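Local coordinates for motility protein B (Helicobacter pylori, PDB 3CYP) that forms, with MotA, the stator of the flagellar motor and probably fastens the torque-generating machinery to the cell wall through this periplasmic C-terminal domain, at residues 7-15 / 46-55; 59-70 / 83-91. All coordinates share one frame; numbering follows the deposited sequence. Where two conformers were deposited one is given.

Interaction 1 (7-15 / 46-55)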
# COMPACT_ATOMS: atom_id res chain seq x y z
N PHE B 7 -17.24 -3.65 7.50
CA PHE B 7 -17.89 -3.58 6.20
C PHE B 7 -19.30 -4.13 6.25
O PHE B 7 -19.71 -4.82 7.19
CB PHE B 7 -16.97 -4.24 5.14
CG PHE B 7 -15.77 -3.38 4.82
CD1 PHE B 7 -15.79 -2.50 3.73
CD2 PHE B 7 -14.67 -3.35 5.67
CE1 PHE B 7 -14.71 -1.68 3.46
CE2 PHE B 7 -13.60 -2.52 5.41
CZ PHE B 7 -13.63 -1.67 4.34
N GLU B 8 -20.06 -3.82 5.21
CA GLU B 8 -21.52 -4.02 5.26
C GLU B 8 -21.95 -5.49 5.24
O GLU B 8 -22.96 -5.86 5.87
CB GLU B 8 -22.18 -3.24 4.13
CG GLU B 8 -22.05 -1.70 4.31
CD GLU B 8 -22.14 -0.90 3.00
OE1 GLU B 8 -21.45 0.15 2.90
OE2 GLU B 8 -22.91 -1.28 2.08
N ASN B 9 -21.20 -6.33 4.53
CA ASN B 9 -21.48 -7.77 4.40
C ASN B 9 -20.26 -8.58 3.94
O ASN B 9 -19.18 -8.04 3.77
CB ASN B 9 -22.67 -8.00 3.47
CG ASN B 9 -22.49 -7.39 2.12
OD1 ASN B 9 -21.49 -7.64 1.44
ND2 ASN B 9 -23.45 -6.58 1.69
N ALA B 10 -20.44 -9.88 3.73
CA ALA B 10 -19.33 -10.77 3.42
C ALA B 10 -18.52 -10.37 2.18
O ALA B 10 -17.35 -10.72 2.09
CB ALA B 10 -19.82 -12.22 3.27
N THR B 11 -19.13 -9.68 1.22
CA THR B 11 -18.44 -9.44 -0.05
C THR B 11 -18.19 -7.96 -0.40
O THR B 11 -17.49 -7.68 -1.38
CB THR B 11 -19.18 -10.14 -1.19
OG1 THR B 11 -20.49 -9.60 -1.28
CG2 THR B 11 -19.24 -11.63 -0.92
N SER B 12 -18.66 -7.03 0.44
CA SER B 12 -18.61 -5.61 0.15
C SER B 12 -17.24 -5.05 0.50
O SER B 12 -16.68 -5.41 1.54
CB SER B 12 -19.65 -4.84 0.98
OG SER B 12 -19.65 -3.47 0.61
N ASP B 13 -16.72 -4.20 -0.38
CA ASP B 13 -15.57 -3.33 -0.05
C ASP B 13 -15.95 -1.85 -0.07
O ASP B 13 -15.08 -0.97 -0.08
CB ASP B 13 -14.38 -3.62 -0.96
CG ASP B 13 -14.66 -3.35 -2.42
OD1 ASP B 13 -15.81 -3.00 -2.81
OD2 ASP B 13 -13.71 -3.50 -3.21
N ALA B 14 -17.25 -1.57 -0.04
CA ALA B 14 -17.78 -0.22 -0.01
C ALA B 14 -17.49 0.52 1.31
O ALA B 14 -17.61 -0.06 2.39
CB ALA B 14 -19.28 -0.23 -0.25
N ILE B 15 -17.10 1.80 1.18
CA ILE B 15 -16.85 2.68 2.32
C ILE B 15 -17.99 3.71 2.37
O ILE B 15 -18.02 4.64 1.58
CB ILE B 15 -15.45 3.35 2.22
CG1 ILE B 15 -14.38 2.26 2.30
CG2 ILE B 15 -15.23 4.37 3.34
CD1 ILE B 15 -12.99 2.79 2.07
N ASP B 46 -14.71 -12.77 6.67
CA ASP B 46 -15.22 -14.03 7.20
C ASP B 46 -14.80 -15.17 6.27
O ASP B 46 -14.02 -14.97 5.32
CB ASP B 46 -16.75 -13.95 7.37
CG ASP B 46 -17.51 -13.73 6.07
OD1 ASP B 46 -17.08 -14.22 5.02
OD2 ASP B 46 -18.58 -13.09 6.12
N ASP B 47 -15.34 -16.36 6.52
CA ASP B 47 -14.92 -17.52 5.77
C ASP B 47 -16.07 -18.02 4.92
O ASP B 47 -16.10 -19.20 4.54
CB ASP B 47 -14.43 -18.61 6.73
CG ASP B 47 -15.54 -19.23 7.55
OD1 ASP B 47 -16.69 -18.73 7.48
OD2 ASP B 47 -15.25 -20.21 8.28
N THR B 48 -17.00 -17.13 4.59
CA THR B 48 -18.14 -17.53 3.76
C THR B 48 -17.66 -17.73 2.33
O THR B 48 -16.84 -16.96 1.81
CB THR B 48 -19.32 -16.53 3.79
OG1 THR B 48 -18.99 -15.35 3.06
CG2 THR B 48 -19.69 -16.15 5.20
N PRO B 49 -18.14 -18.80 1.67
CA PRO B 49 -17.66 -18.95 0.31
C PRO B 49 -18.13 -17.78 -0.55
O PRO B 49 -19.26 -17.32 -0.40
CB PRO B 49 -18.28 -20.29 -0.15
CG PRO B 49 -18.65 -20.99 1.12
CD PRO B 49 -19.06 -19.89 2.05
N LEU B 50 -17.26 -17.30 -1.43
CA LEU B 50 -17.52 -16.11 -2.21
C LEU B 50 -18.55 -16.40 -3.30
O LEU B 50 -18.38 -17.34 -4.09
CB LEU B 50 -16.23 -15.56 -2.83
CG LEU B 50 -15.21 -14.96 -1.85
CD1 LEU B 50 -13.85 -14.75 -2.53
CD2 LEU B 50 -15.72 -13.67 -1.25
N VAL B 51 -19.60 -15.58 -3.32
CA VAL B 51 -20.64 -15.67 -4.33
C VAL B 51 -21.00 -14.25 -4.77
O VAL B 51 -20.83 -13.30 -4.00
CB VAL B 51 -21.88 -16.41 -3.78
CG1 VAL B 51 -22.45 -15.65 -2.57
CG2 VAL B 51 -22.94 -16.59 -4.86
N LYS B 52 -21.45 -14.10 -6.01
CA LYS B 52 -21.88 -12.80 -6.54
C LYS B 52 -20.81 -11.71 -6.35
O LYS B 52 -21.12 -10.60 -5.92
CB LYS B 52 -23.21 -12.37 -5.88
N THR B 53 -19.56 -12.04 -6.67
CA THR B 53 -18.44 -11.12 -6.43
C THR B 53 -17.29 -11.29 -7.42
O THR B 53 -17.18 -12.32 -8.08
CB THR B 53 -17.88 -11.29 -4.99
OG1 THR B 53 -16.96 -10.23 -4.72
CG2 THR B 53 -17.17 -12.62 -4.84
N ARG B 54 -16.40 -10.29 -7.47
CA ARG B 54 -15.43 -10.17 -8.57
C ARG B 54 -13.99 -10.76 -8.61
O ARG B 54 -13.39 -10.53 -9.65
CB ARG B 54 -15.36 -8.71 -9.06
CG ARG B 54 -14.51 -7.81 -8.20
CD ARG B 54 -14.33 -6.45 -8.86
NE ARG B 54 -14.11 -5.41 -7.86
CZ ARG B 54 -12.92 -5.00 -7.43
NH1 ARG B 54 -11.79 -5.52 -7.91
NH2 ARG B 54 -12.86 -4.05 -6.50
N PHE B 55 -13.29 -11.43 -7.68
CA PHE B 55 -13.01 -11.44 -6.21
C PHE B 55 -12.87 -12.94 -6.05
O PHE B 55 -13.84 -13.66 -5.75
CB PHE B 55 -13.91 -10.80 -5.12
CG PHE B 55 -13.54 -9.36 -4.78
CD1 PHE B 55 -14.43 -8.56 -4.09
CD2 PHE B 55 -12.34 -8.80 -5.20
CE1 PHE B 55 -14.10 -7.23 -3.80
CE2 PHE B 55 -12.03 -7.49 -4.94
CZ PHE B 55 -12.91 -6.70 -4.24
O HOH W 1 -16.10 -13.04 2.86
O HOH W 2 -17.88 -8.04 -4.17

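Interaction 2 (59-70 / 83-91)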
# COMPACT_ATOMS: atom_id res chain seq x y z
N TYR B 59 -8.33 -13.31 0.23
CA TYR B 59 -7.15 -12.41 0.26
C TYR B 59 -7.35 -11.20 -0.63
O TYR B 59 -6.97 -10.08 -0.25
CB TYR B 59 -5.84 -13.12 -0.10
CG TYR B 59 -5.28 -13.98 0.98
CD1 TYR B 59 -5.34 -15.37 0.87
CD2 TYR B 59 -4.72 -13.42 2.14
CE1 TYR B 59 -4.80 -16.19 1.87
CE2 TYR B 59 -4.21 -14.23 3.14
CZ TYR B 59 -4.26 -15.61 3.00
OH TYR B 59 -3.74 -16.40 4.00
N GLU B 60 -7.93 -11.38 -1.82
CA GLU B 60 -8.14 -10.24 -2.73
C GLU B 60 -9.17 -9.26 -2.20
O GLU B 60 -8.99 -8.04 -2.32
CB GLU B 60 -8.54 -10.69 -4.14
CG GLU B 60 -7.47 -11.51 -4.84
CD GLU B 60 -8.03 -12.30 -6.00
OE1 GLU B 60 -8.93 -11.76 -6.67
OE2 GLU B 60 -7.58 -13.44 -6.23
N LEU B 61 -10.26 -9.78 -1.64
CA LEU B 61 -11.25 -8.92 -1.04
C LEU B 61 -10.68 -8.17 0.17
O LEU B 61 -10.88 -6.95 0.29
CB LEU B 61 -12.48 -9.75 -0.63
CG LEU B 61 -13.55 -9.05 0.23
CD1 LEU B 61 -14.16 -7.81 -0.42
CD2 LEU B 61 -14.63 -10.10 0.64
N ALA B 62 -9.96 -8.89 1.03
CA ALA B 62 -9.36 -8.24 2.23
C ALA B 62 -8.35 -7.18 1.81
O ALA B 62 -8.23 -6.12 2.43
CB ALA B 62 -8.70 -9.22 3.14
N ALA B 63 -7.59 -7.50 0.78
CA ALA B 63 -6.62 -6.50 0.24
C ALA B 63 -7.28 -5.24 -0.26
O ALA B 63 -6.79 -4.11 -0.01
CB ALA B 63 -5.80 -7.12 -0.89
N ASN B 64 -8.37 -5.37 -1.01
CA ASN B 64 -9.04 -4.18 -1.54
C ASN B 64 -9.66 -3.39 -0.40
O ASN B 64 -9.63 -2.16 -0.41
CB ASN B 64 -10.08 -4.49 -2.64
CG ASN B 64 -10.19 -3.37 -3.66
OD1 ASN B 64 -11.28 -3.07 -4.16
ND2 ASN B 64 -9.08 -2.74 -3.96
N ARG B 65 -10.21 -4.07 0.60
CA ARG B 65 -10.70 -3.35 1.81
C ARG B 65 -9.62 -2.50 2.46
O ARG B 65 -9.80 -1.31 2.70
CB ARG B 65 -11.28 -4.30 2.82
CG ARG B 65 -12.63 -4.87 2.37
CD ARG B 65 -13.10 -5.94 3.31
NE ARG B 65 -14.48 -6.36 3.02
CZ ARG B 65 -15.05 -7.47 3.47
NH1 ARG B 65 -14.39 -8.31 4.24
NH2 ARG B 65 -16.34 -7.74 3.15
N ALA B 66 -8.47 -3.13 2.72
CA ALA B 66 -7.37 -2.44 3.39
C ALA B 66 -6.82 -1.34 2.51
O ALA B 66 -6.57 -0.22 2.98
CB ALA B 66 -6.31 -3.43 3.77
N TYR B 67 -6.58 -1.65 1.23
CA TYR B 67 -6.06 -0.66 0.29
C TYR B 67 -6.98 0.58 0.21
O TYR B 67 -6.54 1.71 0.27
CB TYR B 67 -5.88 -1.33 -1.08
CG TYR B 67 -5.59 -0.35 -2.19
CD1 TYR B 67 -4.43 0.43 -2.17
CD2 TYR B 67 -6.48 -0.15 -3.24
CE1 TYR B 67 -4.16 1.37 -3.17
CE2 TYR B 67 -6.21 0.78 -4.26
CZ TYR B 67 -5.03 1.51 -4.22
OH TYR B 67 -4.70 2.43 -5.22
N ARG B 68 -8.29 0.34 0.09
CA ARG B 68 -9.25 1.42 -0.04
C ARG B 68 -9.27 2.29 1.20
O ARG B 68 -9.31 3.50 1.09
CB ARG B 68 -10.65 0.87 -0.34
CG ARG B 68 -10.73 0.40 -1.80
CD ARG B 68 -12.02 -0.25 -2.19
NE ARG B 68 -13.21 0.36 -1.60
CZ ARG B 68 -13.89 1.40 -2.10
NH1 ARG B 68 -13.49 2.04 -3.19
NH2 ARG B 68 -14.96 1.83 -1.47
N VAL B 69 -9.21 1.68 2.37
CA VAL B 69 -9.15 2.44 3.61
C VAL B 69 -7.87 3.27 3.60
O VAL B 69 -7.85 4.45 3.97
CB VAL B 69 -9.27 1.57 4.85
CG1 VAL B 69 -8.86 2.35 6.12
CG2 VAL B 69 -10.74 1.08 4.96
N MET B 70 -6.76 2.63 3.24
CA MET B 70 -5.46 3.35 3.18
C MET B 70 -5.50 4.59 2.25
O MET B 70 -4.98 5.67 2.59
CB MET B 70 -4.32 2.40 2.79
CG MET B 70 -2.99 3.02 3.06
SD MET B 70 -1.62 2.05 2.34
CE MET B 70 -1.91 2.29 0.58
N LEU B 83 2.46 4.85 6.05
CA LEU B 83 1.40 3.88 5.79
C LEU B 83 1.84 2.64 5.03
O LEU B 83 2.76 2.68 4.19
CB LEU B 83 0.27 4.54 5.00
CG LEU B 83 -0.66 5.41 5.82
CD1 LEU B 83 -1.47 6.28 4.85
CD2 LEU B 83 -1.58 4.57 6.73
N SER B 84 1.15 1.53 5.31
CA SER B 84 1.20 0.31 4.52
C SER B 84 -0.15 -0.37 4.69
O SER B 84 -0.92 -0.01 5.58
CB SER B 84 2.31 -0.58 5.02
OG SER B 84 2.11 -1.01 6.33
N PHE B 85 -0.42 -1.34 3.83
CA PHE B 85 -1.62 -2.19 3.97
C PHE B 85 -1.28 -3.66 3.85
O PHE B 85 -0.29 -4.04 3.18
CB PHE B 85 -2.71 -1.79 2.98
CG PHE B 85 -2.49 -2.27 1.55
CD1 PHE B 85 -1.65 -1.55 0.69
CD2 PHE B 85 -3.09 -3.44 1.09
CE1 PHE B 85 -1.46 -1.97 -0.63
CE2 PHE B 85 -2.88 -3.86 -0.24
CZ PHE B 85 -2.06 -3.12 -1.07
N SER B 86 -2.09 -4.48 4.51
CA SER B 86 -1.83 -5.90 4.55
C SER B 86 -3.13 -6.64 4.47
O SER B 86 -4.10 -6.26 5.10
CB SER B 86 -1.06 -6.29 5.79
OG SER B 86 0.21 -5.66 5.85
N SER B 87 -3.13 -7.70 3.69
CA SER B 87 -4.30 -8.57 3.61
C SER B 87 -4.11 -9.82 4.46
O SER B 87 -3.14 -10.54 4.29
CB SER B 87 -4.59 -8.97 2.17
OG SER B 87 -5.66 -9.92 2.23
N TYR B 88 -5.08 -10.09 5.34
CA TYR B 88 -5.13 -11.29 6.13
C TYR B 88 -6.21 -12.30 5.66
O TYR B 88 -6.33 -13.35 6.25
CB TYR B 88 -5.30 -10.93 7.62
CG TYR B 88 -4.02 -10.39 8.20
CD1 TYR B 88 -3.23 -11.18 9.00
CD2 TYR B 88 -3.58 -9.12 7.91
CE1 TYR B 88 -2.03 -10.73 9.51
CE2 TYR B 88 -2.36 -8.65 8.41
CZ TYR B 88 -1.60 -9.47 9.20
OH TYR B 88 -0.40 -9.02 9.76
N GLY B 89 -6.96 -11.96 4.61
CA GLY B 89 -7.98 -12.86 4.08
C GLY B 89 -8.91 -13.28 5.21
O GLY B 89 -9.27 -12.45 6.07
N SER B 90 -9.28 -14.57 5.26
CA SER B 90 -10.19 -15.06 6.30
C SER B 90 -9.49 -15.50 7.57
O SER B 90 -10.12 -16.03 8.46
CB SER B 90 -11.00 -16.23 5.72
OG SER B 90 -10.08 -17.23 5.28
N THR B 91 -8.20 -15.26 7.69
CA THR B 91 -7.43 -15.63 8.86
C THR B 91 -7.66 -14.62 9.99
O THR B 91 -8.19 -13.52 9.76
CB THR B 91 -5.90 -15.74 8.55
OG1 THR B 91 -5.30 -14.44 8.41
CG2 THR B 91 -5.66 -16.55 7.28

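Interaction 1 (7-15 / 46-55)
T11 lies against the inside of the loop 46-55, and each of its side-chain carbons meets a different part of it. CB comes within 4.2 Å of T53 OG1. From there the methyl CG2, anti to the carbonyl carbon and beside the backbone N, runs on to V51 O (3.8 Å), and passes CD2 of L50, whose side chain runs in the opposite direction. No direct hydrogen bond joins the two loops, but a water that donates to both A10 O and D46 OD1 bridges them. A second water donates to T11 O; its approach to T53 OG1 is too short to be taken as sound. The methyl of A10 points at a pair of oxygens, CB lying 3.2 Å from both D46 OD2 and T48 OG1. T48 N and T48 OG1 both reach D46 OD1 from the same face of the carboxylate, the N-H closing an Asx turn, while D46 OD2 is held by N107. Farther along, D13 OD2 lies at the edge of the F55 ring, 3.5 Å from CZ and in the ring plane, with the carboxylate turned 87° to the ring. The same oxygen makes a long salt bridge with R54 NH2 (3.4 Å), the guanidinium plane tilted 54° from the carboxylate; N64 accepts a hydrogen bond from that nitrogen. The extended R54 chain has its CG over one face of the F55 ring, near the rim, and F55 CZ lies 3.5 Å above the guanidinium plane, toward its rim; the peptide bond between the two residues is cis. This is a surface contact between two irregular loops of the OmpA-like domain.

Interaction 2 (59-70 / 83-91)
Y59 O is gripped twice: A63 N donates to it within the helix, and S87 OG of the strand donates from 2.8 Å, in the carbonyl plane and on a lone pair. S87 OG reaches it by lying anti to its own backbone N (chi1 175°), which also sets it 3.2 Å from A62 CB; G89 N adds a weak bond to the same hydroxyl. The backbone of G89 passes close to the Y59 ring, its CA making an off-centre CH-pi contact and its N lying 3.6 Å from CD2. Toward L83, F85 turns its ring against the helix. Y67 CB sits over the centre of one face, 4.1 Å from the centroid, while the two rings meet obliquely with planes at 53°. M70 bends at chi3 to bring CE to F85 CD1 (3.9 Å), while SD lies obliquely, 5.2 Å from the ring centroid, in a Met-aromatic contact; CG packs on L83 CD1. The helix segment 59-70 runs nearly antiparallel to strand 83-87, axes 6.9 Å apart, in helix 58-75 of a beta-alpha-beta unit whose strands, 38-44 and 83-87, pair in parallel; L83 of the second subunit packs on F85.

Interaction 1 closes before interaction 2 opens along the chain, and their centres lie about 12 Å apart within one OmpA-like domain. Helix 58-75 connects them: the loop 46-55 leads into it, and R65 and R68 reach back to the loop 7-15, where R65 NE probably bonds to S12 O and R68 NE to D13 O (both 2.8 Å). The helix meets strand 83-87, outermost of the sheet within this chain, with one side and the loop 7-15 with another. Interaction 1 lies about 16 Å from the chain centre, interaction 2 about 8 Å, beside the second subunit. One helix thus ties surface loops to sheet and subunit interface in the domain thought to anchor the stator.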